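Local coordinates for protein Ral guanine nucleotide dissociation stimulator-like 2 (Mus musculus, PDB 4JGW) that probably acts as a guanine nucleotide exchange factor for small G proteins and associates in vitro with the GTP-bound forms of Rap1A and H-Ras, at residues 122-125 against 126-130; 304-307 against 308-311. All coordinates share one frame; numbering follows the deposited sequence.

Interaction 1: 122-125 against 126-130; sequences LSTW and LASHP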
loop_
_atom_site.group_PDB
_atom_site.type_symbol
_atom_site.label_atom_id
_atom_site.label_comp_id
_atom_site.label_asym_id
_atom_site.label_seq_id
_atom_site.Cartn_x
_atom_site.Cartn_y
_atom_site.Cartn_z
ATOM N N LEU A 122 0.324 -21.698 -6.292
ATOM C CA LEU A 122 -0.737 -21.087 -7.095
ATOM C C LEU A 122 -1.977 -20.761 -6.264
ATOM O O LEU A 122 -2.645 -19.758 -6.521
ATOM C CB LEU A 122 -1.101 -21.965 -8.298
ATOM C CG LEU A 122 -0.064 -22.064 -9.427
ATOM C CD1 LEU A 122 -0.314 -23.294 -10.290
ATOM C CD2 LEU A 122 -0.013 -20.796 -10.280
ATOM N N SER A 123 -2.275 -21.598 -5.271
ATOM C CA SER A 123 -3.380 -21.329 -4.349
ATOM C C SER A 123 -3.091 -20.106 -3.480
ATOM O O SER A 123 -3.953 -19.241 -3.316
ATOM C CB SER A 123 -3.712 -22.556 -3.488
ATOM O OG SER A 123 -2.591 -22.981 -2.731
ATOM N N THR A 124 -1.874 -20.034 -2.941
ATOM C CA THR A 124 -1.432 -18.868 -2.169
ATOM C C THR A 124 -1.467 -17.595 -3.025
ATOM O O THR A 124 -1.976 -16.565 -2.583
ATOM C CB THR A 124 -0.023 -19.084 -1.559
ATOM O OG1 THR A 124 -0.052 -20.217 -0.683
ATOM C CG2 THR A 124 0.429 -17.862 -0.767
ATOM N N TRP A 125 -0.944 -17.689 -4.247
ATOM C CA TRP A 125 -0.945 -16.584 -5.215
ATOM C C TRP A 125 -2.358 -16.071 -5.495
ATOM O O TRP A 125 -2.607 -14.863 -5.453
ATOM C CB TRP A 125 -0.261 -17.029 -6.516
ATOM C CG TRP A 125 -0.004 -15.949 -7.547
ATOM C CD1 TRP A 125 -0.234 -14.608 -7.422
ATOM C CD2 TRP A 125 0.581 -16.133 -8.844
ATOM N NE1 TRP A 125 0.141 -13.950 -8.570
ATOM C CE2 TRP A 125 0.648 -14.862 -9.458
ATOM C CE3 TRP A 125 1.042 -17.251 -9.554
ATOM C CZ2 TRP A 125 1.162 -14.677 -10.745
ATOM C CZ3 TRP A 125 1.550 -17.066 -10.837
ATOM C CH2 TRP A 125 1.605 -15.787 -11.418
ATOM N N LEU A 126 -3.275 -16.998 -5.767
ATOM C CA LEU A 126 -4.662 -16.660 -6.069
ATOM C C LEU A 126 -5.381 -16.065 -4.859
ATOM O O LEU A 126 -6.134 -15.097 -4.993
ATOM C CB LEU A 126 -5.406 -17.892 -6.595
ATOM C CG LEU A 126 -6.890 -17.779 -6.964
ATOM C CD1 LEU A 126 -7.128 -16.748 -8.065
ATOM C CD2 LEU A 126 -7.409 -19.142 -7.383
ATOM N N ALA A 127 -5.134 -16.642 -3.684
ATOM C CA ALA A 127 -5.726 -16.157 -2.440
ATOM C C ALA A 127 -5.191 -14.774 -2.059
ATOM O O ALA A 127 -5.962 -13.896 -1.661
ATOM C CB ALA A 127 -5.502 -17.156 -1.312
ATOM N N SER A 128 -3.880 -14.585 -2.197
ATOM C CA SER A 128 -3.236 -13.313 -1.870
ATOM C C SER A 128 -3.531 -12.217 -2.891
ATOM O O SER A 128 -3.835 -11.084 -2.519
ATOM C CB SER A 128 -1.720 -13.489 -1.727
ATOM O OG SER A 128 -1.401 -14.349 -0.648
ATOM N N HIS A 129 -3.427 -12.555 -4.176
ATOM C CA HIS A 129 -3.580 -11.569 -5.246
ATOM C C HIS A 129 -4.541 -12.045 -6.343
ATOM O O HIS A 129 -4.104 -12.370 -7.448
ATOM C CB HIS A 129 -2.212 -11.222 -5.855
ATOM C CG HIS A 129 -1.107 -11.127 -4.850
ATOM N ND1 HIS A 129 -0.979 -10.068 -3.978
ATOM C CD2 HIS A 129 -0.076 -11.962 -4.579
ATOM C CE1 HIS A 129 0.081 -10.254 -3.213
ATOM N NE2 HIS A 129 0.647 -11.397 -3.558
ATOM N N PRO A 130 -5.856 -12.080 -6.044
ATOM C CA PRO A 130 -6.830 -12.557 -7.035
ATOM C C PRO A 130 -6.910 -11.680 -8.288
ATOM O O PRO A 130 -7.218 -12.186 -9.369
ATOM C CB PRO A 130 -8.159 -12.531 -6.269
ATOM C CG PRO A 130 -7.948 -11.569 -5.153
ATOM C CD PRO A 130 -6.506 -11.687 -4.779
#
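The rings of Trp125 and His129 meet one helical turn apart. The pyrrole corner of Trp125 reaches the edge of the imidazole, with CD1 of Trp125 3.9 Å from CD2 of His129 and close to the imidazole plane. The two side chains cross at about a right angle. One face of the imidazole carries CB of Ser128, set off toward the rim. His129 CD2 meets the indole obliquely. Trp125 CG lies anti to its backbone N (chi1 -172°), which carries the indole off the helix into the protein. There its ring meets Phe133, and it packs edge-to-face with His83. Its NE1 is hydrogen-bonded to Asp132, so the buried indole N-H has a polar partner.

The backbone between the rings is still helical. His129 N donates to Trp125 O at 2.8 Å, the last of four successive i+4 bonds here. The first two run from Leu126 N to Leu122 O and from Ala127 N to Ser123 O. Thr124 O takes two donors from one residue. Ser128 N lies 2.8 Å from Thr124 O, and Ser128 OG lies 3.0 Å from the same oxygen. The hydroxyl approaches from above the carbonyl plane, 38° out of it. Ser128 OG sits beside its own backbone N (chi1 -63°), which turns it back along the helix to this carbonyl. Thr124 CG2 stands 4.0 Å from Ser128 OG.

Leu122 and Leu126 pack on helix 164-172, and Trp125 packs on helices 75-82 and 89-101. His129 is the first residue to leave helical angles, and Pro130 follows it. Here helix 108-128 of the N-terminal Ras-GEF (REM) region ends, with Trp125 and His129 in contact across its last turn.

Interaction 2: 304-307 against 308-311; sequences LRNF and SSVY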
loop_
_atom_site.group_PDB
_atom_site.type_symbol
_atom_site.label_atom_id
_atom_site.label_comp_id
_atom_site.label_asym_id
_atom_site.label_seq_id
_atom_site.Cartn_x
_atom_site.Cartn_y
_atom_site.Cartn_z
ATOM N N LEU A 304 -9.079 8.996 15.775
ATOM C CA LEU A 304 -9.514 7.805 15.048
ATOM C C LEU A 304 -8.352 7.099 14.346
ATOM O O LEU A 304 -8.547 6.064 13.708
ATOM C CB LEU A 304 -10.590 8.169 14.020
ATOM C CG LEU A 304 -11.993 8.519 14.522
ATOM C CD1 LEU A 304 -12.804 9.110 13.388
ATOM C CD2 LEU A 304 -12.700 7.305 15.118
ATOM N N ARG A 305 -7.153 7.667 14.474
ATOM C CA ARG A 305 -5.936 7.151 13.832
ATOM C C ARG A 305 -6.012 7.162 12.299
ATOM O O ARG A 305 -5.421 6.309 11.629
ATOM C CB ARG A 305 -5.570 5.756 14.361
ATOM C CG ARG A 305 -5.175 5.717 15.835
ATOM C CD ARG A 305 -4.626 4.346 16.223
ATOM N NE ARG A 305 -3.392 4.029 15.498
ATOM C CZ ARG A 305 -2.745 2.868 15.568
ATOM N NH1 ARG A 305 -3.198 1.885 16.339
ATOM N NH2 ARG A 305 -1.634 2.690 14.865
ATOM N N ASN A 306 -6.748 8.130 11.755
ATOM C CA ASN A 306 -6.788 8.353 10.317
ATOM C C ASN A 306 -5.758 9.417 9.953
ATOM O O ASN A 306 -6.082 10.599 9.813
ATOM C CB ASN A 306 -8.198 8.753 9.862
ATOM C CG ASN A 306 -8.293 9.001 8.355
ATOM O OD1 ASN A 306 -7.351 8.752 7.599
ATOM N ND2 ASN A 306 -9.446 9.492 7.918
ATOM N N PHE A 307 -4.508 8.982 9.815
ATOM C CA PHE A 307 -3.397 9.893 9.547
ATOM C C PHE A 307 -3.383 10.392 8.103
ATOM O O PHE A 307 -2.709 11.373 7.793
ATOM C CB PHE A 307 -2.061 9.251 9.936
ATOM C CG PHE A 307 -1.967 8.900 11.396
ATOM C CD1 PHE A 307 -2.200 7.596 11.829
ATOM C CD2 PHE A 307 -1.661 9.874 12.341
ATOM C CE1 PHE A 307 -2.123 7.267 13.184
ATOM C CE2 PHE A 307 -1.579 9.555 13.699
ATOM C CZ PHE A 307 -1.812 8.247 14.119
ATOM N N SER A 308 -4.132 9.716 7.232
ATOM C CA SER A 308 -4.307 10.162 5.855
ATOM C C SER A 308 -5.046 11.504 5.793
ATOM O O SER A 308 -4.580 12.445 5.144
ATOM C CB SER A 308 -5.047 9.107 5.032
ATOM O OG SER A 308 -5.154 9.510 3.679
ATOM N N SER A 309 -6.189 11.592 6.473
ATOM C CA SER A 309 -6.963 12.836 6.492
ATOM C C SER A 309 -6.384 13.892 7.435
ATOM O O SER A 309 -6.574 15.088 7.209
ATOM C CB SER A 309 -8.440 12.577 6.781
ATOM O OG SER A 309 -9.127 12.288 5.576
ATOM N N VAL A 310 -5.676 13.455 8.477
ATOM C CA VAL A 310 -4.906 14.380 9.319
ATOM C C VAL A 310 -3.937 15.169 8.446
ATOM O O VAL A 310 -3.892 16.397 8.520
ATOM C CB VAL A 310 -4.130 13.661 10.456
ATOM C CG1 VAL A 310 -3.114 14.600 11.107
ATOM C CG2 VAL A 310 -5.085 13.150 11.501
ATOM N N TYR A 311 -3.184 14.456 7.609
ATOM C CA TYR A 311 -2.222 15.093 6.719
ATOM C C TYR A 311 -2.894 15.899 5.616
ATOM O O TYR A 311 -2.389 16.948 5.227
ATOM C CB TYR A 311 -1.247 14.078 6.115
ATOM C CG TYR A 311 -0.086 14.739 5.400
ATOM C CD1 TYR A 311 0.895 15.429 6.110
ATOM C CD2 TYR A 311 0.023 14.689 4.015
ATOM C CE1 TYR A 311 1.962 16.044 5.457
ATOM C CE2 TYR A 311 1.086 15.300 3.351
ATOM C CZ TYR A 311 2.049 15.973 4.078
ATOM O OH TYR A 311 3.098 16.577 3.427
#
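Asn306, Phe307 and Ser308 form the start of helix 307-318, and Asn306 is its N-cap. Asn306 OD1 accepts from Ser309 N at 3.3 Å. The N-H points almost straight at the oxygen (165°), but the donor sits well above the amide plane, 62° out of it. Asn306 CG is anti to its backbone N (chi1 180°), and this swings the amide over the first helical turn. Its other branch, ND2, lies 3.4 Å from Ser309 CB. That nitrogen is hydrogen-bonded to Asp214 and Thr211 of helix 203-219. Asp214 also bonds Ser309 OG and so ties the cap and the first turn to the same helix.

Ser308 brings its CB to 3.5 Å from Asn306 OD1, beside the capping bond. On the backbone, Val310 N donates to Asn306 O at 3.2 Å. Val310 CG2 packs against that oxygen, also at 3.2 Å.

Phe307 takes part through its backbone: its O accepts from Tyr311 N at 3.1 Å. Its side chain points away from 308-311 and touches Leu359 in a loop. Just before the cap, Arg305 has positive phi and ends the preceding helix in a Schellman motif. The whole is a short junction between helices 284-303 and 307-318 of the Ras-GEF domain: a Schellman C-cap followed directly by an asparagine N-cap.

How the interactions relate
Interactions 1 and 2 lie in series along the chain and on opposite sides of its centre. Their centres are 31 Å apart, and the nearest atoms are about 21 Å apart, so they do not touch. Interaction 1 belongs to the N-terminal Ras-GEF region, and interaction 2 to the Ras-GEF domain, the part expected to carry the exchange activity. Both lie at helix boundaries. Segment 126-130 runs out of a helix at its C-terminal end. Segment 304-307 leads from one helix into the N-terminus of the next. The assembly holds a single protein chain, so no bound G protein marks where the exchange site lies relative to either contact.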